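DUF4439 domain-containing protein (Mycobacterium tuberculosis, PDB 2IB0) is of unknown function but folds as a four-helix bundle related to the ferritin-like proteins and is found as a pair of like chains. Local coordinates at residues L59-H62 against R63-D67; Q92-S95 against A96-A100; D126-F129 against A130-L134. All coordinates share one frame; numbering follows the deposited sequence.

Overall arrangement
All three contacts are local, each between neighbouring turns or round a helix start, so none closes a long loop; they follow in series along the chain without nesting or crossing. Interaction 1 lies in helix 52-75, the second of the four-helix bundle. The chain then runs through a long connection to interaction 2, where 92-95 leads into helix 96-120 at one end of the bundle. Interaction 3 sits near the start of helix 124-150, its centre about 30 Å from that of interaction 2 and across the chain's centre from it. Interactions 1 and 3 meet between their helices, Arg65 packing on Ala133 and Phe129, whereas interaction 2 touches neither.

Interaction 1: residues L59-H62 against R63-D67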
loop_
_atom_site.group_PDB
_atom_site.type_symbol
_atom_site.label_atom_id
_atom_site.label_comp_id
_atom_site.label_asym_id
_atom_site.label_seq_id
_atom_site.Cartn_x
_atom_site.Cartn_y
_atom_site.Cartn_z
ATOM N N LEU A 59 6.950 13.310 -7.387
ATOM C CA LEU A 59 6.294 14.228 -8.324
ATOM C C LEU A 59 5.955 13.581 -9.668
ATOM O O LEU A 59 4.887 13.801 -10.191
ATOM C CB LEU A 59 7.118 15.511 -8.548
ATOM C CG LEU A 59 6.949 16.702 -7.603
ATOM C CD1 LEU A 59 8.065 17.688 -7.801
ATOM C CD2 LEU A 59 5.611 17.368 -7.859
ATOM N N LYS A 60 6.839 12.746 -10.193
ATOM C CA LYS A 60 6.576 12.052 -11.458
ATOM C C LYS A 60 5.445 11.031 -11.278
ATOM O O LYS A 60 4.533 10.939 -12.098
ATOM C CB LYS A 60 7.866 11.418 -11.985
ATOM C CG LYS A 60 7.723 10.426 -13.122
ATOM C CD LYS A 60 9.046 9.650 -13.365
ATOM C CE LYS A 60 9.131 8.337 -12.520
ATOM N NZ LYS A 60 10.071 7.265 -13.100
ATOM N N GLN A 61 5.499 10.284 -10.187
ATOM C CA GLN A 61 4.418 9.361 -9.805
ATOM C C GLN A 61 3.025 10.040 -9.683
ATOM O O GLN A 61 2.024 9.544 -10.210
ATOM C CB GLN A 61 4.782 8.647 -8.510
ATOM C CG GLN A 61 3.711 7.705 -8.002
ATOM C CD GLN A 61 4.125 7.075 -6.672
ATOM O OE1 GLN A 61 3.747 7.542 -5.596
ATOM N NE2 GLN A 61 4.958 6.065 -6.751
ATOM N N HIS A 62 2.983 11.165 -8.985
ATOM C CA HIS A 62 1.729 11.910 -8.886
ATOM C C HIS A 62 1.277 12.554 -10.193
ATOM O O HIS A 62 0.092 12.514 -10.492
ATOM C CB HIS A 62 1.797 12.965 -7.811
ATOM C CG HIS A 62 1.888 12.410 -6.447
ATOM N ND1 HIS A 62 0.798 11.876 -5.793
ATOM C CD2 HIS A 62 2.947 12.263 -5.616
ATOM C CE1 HIS A 62 1.183 11.427 -4.612
ATOM N NE2 HIS A 62 2.476 11.675 -4.468
ATOM N N ARG A 63 2.188 13.159 -10.951
ATOM C CA ARG A 63 1.805 13.810 -12.206
ATOM C C ARG A 63 1.235 12.792 -13.175
ATOM O O ARG A 63 0.205 13.049 -13.798
ATOM C CB ARG A 63 2.954 14.595 -12.841
ATOM C CG ARG A 63 3.263 15.876 -12.134
ATOM C CD ARG A 63 4.581 16.398 -12.558
ATOM N NE ARG A 63 4.708 17.761 -12.080
ATOM C CZ ARG A 63 5.851 18.367 -11.770
ATOM N NH1 ARG A 63 7.003 17.707 -11.872
ATOM N NH2 ARG A 63 5.829 19.640 -11.346
ATOM N N HIS A 64 1.873 11.613 -13.222
ATOM C CA HIS A 64 1.449 10.532 -14.092
ATOM C C HIS A 64 0.077 9.993 -13.653
ATOM O O HIS A 64 -0.804 9.817 -14.479
ATOM C CB HIS A 64 2.512 9.405 -14.126
ATOM C CG HIS A 64 2.218 8.319 -15.124
ATOM N ND1 HIS A 64 1.434 7.217 -14.829
ATOM C CD2 HIS A 64 2.601 8.162 -16.417
ATOM C CE1 HIS A 64 1.338 6.437 -15.893
ATOM N NE2 HIS A 64 2.040 6.984 -16.870
ATOM N N ARG A 65 -0.094 9.721 -12.356
ATOM C CA ARG A 65 -1.374 9.296 -11.816
ATOM C C ARG A 65 -2.496 10.295 -12.141
ATOM O O ARG A 65 -3.561 9.899 -12.593
ATOM C CB ARG A 65 -1.262 9.149 -10.307
ATOM C CG ARG A 65 -2.453 8.484 -9.684
ATOM C CD ARG A 65 -2.291 8.463 -8.193
ATOM N NE ARG A 65 -1.194 7.612 -7.776
ATOM C CZ ARG A 65 -0.484 7.793 -6.668
ATOM N NH1 ARG A 65 -0.749 8.824 -5.871
ATOM N NH2 ARG A 65 0.503 6.949 -6.353
ATOM N N ARG A 66 -2.248 11.576 -11.882
ATOM C CA ARG A 66 -3.183 12.687 -12.209
ATOM C C ARG A 66 -3.637 12.666 -13.674
ATOM O O ARG A 66 -4.839 12.691 -13.964
ATOM C CB ARG A 66 -2.554 14.036 -11.880
ATOM C CG ARG A 66 -3.308 15.291 -12.553
ATOM C CD ARG A 66 -2.392 16.519 -12.590
ATOM N NE ARG A 66 -1.288 16.428 -13.558
ATOM C CZ ARG A 66 -0.241 17.263 -13.597
ATOM N NH1 ARG A 66 -0.118 18.260 -12.732
ATOM N NH2 ARG A 66 0.695 17.108 -14.515
ATOM N N ASP A 67 -2.679 12.619 -14.599
ATOM C CA ASP A 67 -2.994 12.513 -16.032
ATOM C C ASP A 67 -3.801 11.272 -16.341
ATOM O O ASP A 67 -4.764 11.331 -17.094
ATOM C CB ASP A 67 -1.713 12.546 -16.864
ATOM C CG ASP A 67 -0.904 13.848 -16.673
ATOM O OD1 ASP A 67 -1.406 14.842 -16.077
ATOM O OD2 ASP A 67 0.261 13.873 -17.117
HETATM O O HOH W 1 1.899 8.343 -4.214
#
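Successive turns of helix 52-75 meet here in local i to i+3 and i to i+4 contacts, joining Leu59 to Arg63 on one side and Gln61 and His62 to Arg65 on the side that faces the bundle interior. Four backbone bonds carry the helix through, from Arg63 N to Leu59 O (2.9 Å) to Arg66 N to His62 O (2.9 Å). On the outer side, Leu59 CD2 sits over one face of the Arg63 guanidinium, 4.0 Å from CZ, so a methyl covers a flat cation. Inward, Arg65 and Gln61 run side by side. Arg65 CG stands anti to the backbone N (chi1 -170°), and a bend at chi3 turns NH2 back to within 3.4 Å of Gln61 OE1, amide and guanidinium planes 33° apart. A water in the guanidinium plane accepts from Arg65 NH2 at 2.9 Å; its very short approach to Gln61 makes that link doubtful. The His62 ring stands nearly upright to the guanidinium, planes 80° apart, with ND1 3.4 Å from Arg65 NH1 at an angle too poor for a bond. Both side chains are instead held by carboxylates: His62 by Glu33 and Glu107, Arg65 by Glu33 and Glu136. Shared Glu33 probably offsets the guanidinium's charge beside the imidazole, giving a polar interior that links all four helices.

Interaction 2: residues Q92-S95 against A96-A100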
loop_
_atom_site.group_PDB
_atom_site.type_symbol
_atom_site.label_atom_id
_atom_site.label_comp_id
_atom_site.label_asym_id
_atom_site.label_seq_id
_atom_site.Cartn_x
_atom_site.Cartn_y
_atom_site.Cartn_z
ATOM N N GLN A 92 1.153 24.015 8.349
ATOM C CA GLN A 92 2.159 25.058 8.259
ATOM C C GLN A 92 3.566 24.500 8.216
ATOM O O GLN A 92 3.888 23.473 8.873
ATOM C CB GLN A 92 2.035 26.013 9.443
ATOM C CG GLN A 92 0.648 26.600 9.555
ATOM C CD GLN A 92 0.702 27.953 10.101
ATOM O OE1 GLN A 92 1.183 28.151 11.215
ATOM N NE2 GLN A 92 0.259 28.938 9.313
ATOM N N VAL A 93 4.408 25.172 7.442
ATOM C CA VAL A 93 5.794 24.777 7.278
ATOM C C VAL A 93 6.695 25.996 7.404
ATOM O O VAL A 93 6.289 27.105 7.062
ATOM C CB VAL A 93 6.033 24.010 5.928
ATOM C CG1 VAL A 93 5.140 22.733 5.850
ATOM C CG2 VAL A 93 5.793 24.880 4.712
ATOM N N SER A 94 7.917 25.799 7.889
ATOM C CA SER A 94 8.875 26.878 7.923
ATOM C C SER A 94 10.318 26.412 7.775
ATOM O O SER A 94 11.228 27.214 7.736
ATOM C CB SER A 94 8.709 27.710 9.179
ATOM O OG SER A 94 8.963 26.942 10.311
ATOM N N SER A 95 10.537 25.106 7.687
ATOM C CA SER A 95 11.904 24.667 7.468
ATOM C C SER A 95 11.936 23.307 6.812
ATOM O O SER A 95 10.909 22.641 6.650
ATOM C CB SER A 95 12.702 24.658 8.784
ATOM O OG SER A 95 12.254 23.538 9.555
ATOM N N ALA A 96 13.156 22.927 6.410
ATOM C CA ALA A 96 13.455 21.591 5.881
ATOM C C ALA A 96 12.825 20.385 6.575
ATOM O O ALA A 96 12.385 19.462 5.884
ATOM C CB ALA A 96 15.021 21.432 5.676
ATOM N N ALA A 97 12.692 20.381 7.910
ATOM C CA ALA A 97 12.006 19.253 8.626
ATOM C C ALA A 97 10.491 19.215 8.514
ATOM O O ALA A 97 9.844 18.126 8.516
ATOM C CB ALA A 97 12.391 19.216 10.056
ATOM N N ASP A 98 9.887 20.392 8.409
ATOM C CA ASP A 98 8.446 20.457 8.250
ATOM C C ASP A 98 8.019 19.809 6.945
ATOM O O ASP A 98 6.903 19.323 6.843
ATOM C CB ASP A 98 7.962 21.875 8.239
ATOM C CG ASP A 98 8.186 22.569 9.532
ATOM O OD1 ASP A 98 8.152 21.896 10.579
ATOM O OD2 ASP A 98 8.381 23.797 9.494
ATOM N N ALA A 99 8.905 19.829 5.963
ATOM C CA ALA A 99 8.563 19.416 4.592
ATOM C C ALA A 99 8.376 17.895 4.439
ATOM O O ALA A 99 7.475 17.459 3.707
ATOM C CB ALA A 99 9.611 19.906 3.613
ATOM N N ALA A 100 9.265 17.127 5.057
ATOM C CA ALA A 100 9.084 15.669 5.247
ATOM C C ALA A 100 7.755 15.283 5.985
ATOM O O ALA A 100 7.053 14.378 5.557
ATOM C CB ALA A 100 10.295 15.086 5.936
#
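Asp98 OD2 is gripped by three donors from the serine pair ahead of it. The shortest bond comes from Ser94 N at 2.6 Å, with an N-H...O angle of 151°, and it uses the anti lone pair of OD2, the one turned away from OD1. Ser95 N adds a weak, bent bond of 3.1 Å, and Ser94 OG a further weak one at 3.3 Å. Two consecutive amides can serve one oxygen because psi of Ser94 is close to zero, which brings N of Ser94 and N of Ser95 round to the same carboxylate. The Ser94 hydroxyl joins them because its chi1 of 63° holds OG between the backbone N and the carbonyl carbon. Asp98 therefore folds back from the first turn of helix 96-120 onto the loop that delivers the chain into it, at the N-terminal end, where the helix dipole would tend to favour a negative side chain. The long connection from helix 52-75 ends here, at one end of the four-helix bundle. In the return direction Asp98 N reaches Ser95 O at 3.0 Å in a weak bond, its angle only 127°. Beneath the carboxylate the contact turns apolar: the Val93 and Asp98 side chains lie alongside each other, pointing opposite ways, with Val93 CB 3.7 Å from Asp98 CB and CG1 of the valine 3.8 Å from the same carbon. Val93 also packs on Ile42 and Leu46 of helix 18-46, so the loop is pressed against the first helix as it enters the third. The second carboxylate oxygen, Asp98 OD1, forms a salt bridge with Arg101, one turn further along helix 96-120.

Interaction 3: residues D126-F129 against A130-L134; sequences DRVF and ASTAL
Near the start of helix 124-150, the last of the bundle, two turns meet in local i to i+3 and i to i+4 contacts that bring an amide and two hydroxyls round Val128 O. Thr132 N bonds to this oxygen at 3.0 Å, nearly straight at 164°. Two hydroxyls crowd the same carbonyl, Thr132 OG1 and Ser131 OG each 3.1 Å from Val128 O. The torsions bring both back: chi1 of Thr132 (-64°) sets OG1 beside its own backbone N, while chi1 of Ser131 (84°) holds OG between the N and the carbonyl carbon. The Phe129 ring packs on Asp68 and Met72 of helix 52-75; CD2 still passes 3.6 Å from Ala130 N, obliquely to the ring. Behind it, Ala133 N bonds to Phe129 O at 3.0 Å, and the small side chains of Ala130 and Ala133 let Trp114 of helix 96-120 come close. Arg127 turns the other way, its NE bonding to Val118 O of the second subunit. Polar groups thus fold back on the helix backbone, while Phe129 and the alanines serve the bundle and Arg127 the subunit interface.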
loop_
_atom_site.group_PDB
_atom_site.type_symbol
_atom_site.label_atom_id
_atom_site.label_comp_id
_atom_site.label_asym_id
_atom_site.label_seq_id
_atom_site.Cartn_x
_atom_site.Cartn_y
_atom_site.Cartn_z
ATOM N N ASP A 126 -10.752 -0.358 -12.618
ATOM C CA ASP A 126 -10.638 0.867 -11.812
ATOM C C ASP A 126 -10.243 0.578 -10.368
ATOM O O ASP A 126 -9.481 1.342 -9.782
ATOM C CB ASP A 126 -11.920 1.681 -11.855
ATOM C CG ASP A 126 -12.182 2.270 -13.223
ATOM O OD1 ASP A 126 -11.327 2.081 -14.116
ATOM O OD2 ASP A 126 -13.234 2.941 -13.405
ATOM N N ARG A 127 -10.752 -0.507 -9.792
ATOM C CA ARG A 127 -10.289 -0.913 -8.465
ATOM C C ARG A 127 -8.822 -1.315 -8.430
ATOM O O ARG A 127 -8.137 -1.025 -7.445
ATOM C CB ARG A 127 -11.093 -2.077 -7.895
ATOM C CG ARG A 127 -12.520 -1.764 -7.626
ATOM C CD ARG A 127 -13.100 -2.891 -6.800
ATOM N NE ARG A 127 -13.020 -4.217 -7.407
ATOM C CZ ARG A 127 -13.873 -4.675 -8.322
ATOM N NH1 ARG A 127 -14.865 -3.890 -8.772
ATOM N NH2 ARG A 127 -13.739 -5.918 -8.790
ATOM N N VAL A 128 -8.344 -2.021 -9.454
ATOM C CA VAL A 128 -6.922 -2.329 -9.510
ATOM C C VAL A 128 -6.084 -1.054 -9.589
ATOM O O VAL A 128 -5.078 -0.972 -8.905
ATOM C CB VAL A 128 -6.537 -3.379 -10.598
ATOM C CG1 VAL A 128 -5.018 -3.427 -10.840
ATOM C CG2 VAL A 128 -7.028 -4.768 -10.188
ATOM N N PHE A 129 -6.510 -0.065 -10.375
ATOM C CA PHE A 129 -5.779 1.196 -10.533
ATOM C C PHE A 129 -5.728 1.956 -9.205
ATOM O O PHE A 129 -4.668 2.505 -8.810
ATOM C CB PHE A 129 -6.420 2.047 -11.632
ATOM C CG PHE A 129 -5.797 3.434 -11.787
ATOM C CD1 PHE A 129 -4.835 3.671 -12.764
ATOM C CD2 PHE A 129 -6.164 4.490 -10.950
ATOM C CE1 PHE A 129 -4.263 4.941 -12.921
ATOM C CE2 PHE A 129 -5.579 5.761 -11.093
ATOM C CZ PHE A 129 -4.634 5.979 -12.085
ATOM N N ALA A 130 -6.877 1.968 -8.512
ATOM C CA ALA A 130 -7.012 2.696 -7.263
ATOM C C ALA A 130 -6.148 2.000 -6.193
ATOM O O ALA A 130 -5.511 2.668 -5.413
ATOM C CB ALA A 130 -8.477 2.759 -6.821
ATOM N N SER A 131 -6.147 0.657 -6.168
ATOM C CA SER A 131 -5.333 -0.048 -5.220
ATOM C C SER A 131 -3.845 0.126 -5.462
ATOM O O SER A 131 -3.089 0.189 -4.503
ATOM C CB SER A 131 -5.714 -1.527 -5.081
ATOM O OG SER A 131 -5.094 -2.338 -6.071
ATOM N N THR A 132 -3.412 0.175 -6.710
ATOM C CA THR A 132 -2.037 0.539 -7.051
ATOM C C THR A 132 -1.648 1.962 -6.549
ATOM O O THR A 132 -0.582 2.143 -5.880
ATOM C CB THR A 132 -1.834 0.400 -8.560
ATOM O OG1 THR A 132 -2.007 -0.984 -8.896
ATOM C CG2 THR A 132 -0.442 0.849 -8.981
ATOM N N ALA A 133 -2.534 2.936 -6.809
ATOM C CA ALA A 133 -2.388 4.299 -6.309
ATOM C C ALA A 133 -2.363 4.331 -4.773
ATOM O O ALA A 133 -1.555 5.072 -4.178
ATOM C CB ALA A 133 -3.494 5.185 -6.862
ATOM N N LEU A 134 -3.211 3.519 -4.133
ATOM C CA LEU A 134 -3.252 3.467 -2.689
ATOM C C LEU A 134 -1.911 2.920 -2.120
ATOM O O LEU A 134 -1.332 3.468 -1.167
ATOM C CB LEU A 134 -4.401 2.549 -2.257
ATOM C CG LEU A 134 -5.011 2.515 -0.846
ATOM C CD1 LEU A 134 -5.737 1.243 -0.670
ATOM C CD2 LEU A 134 -4.045 2.666 0.265
#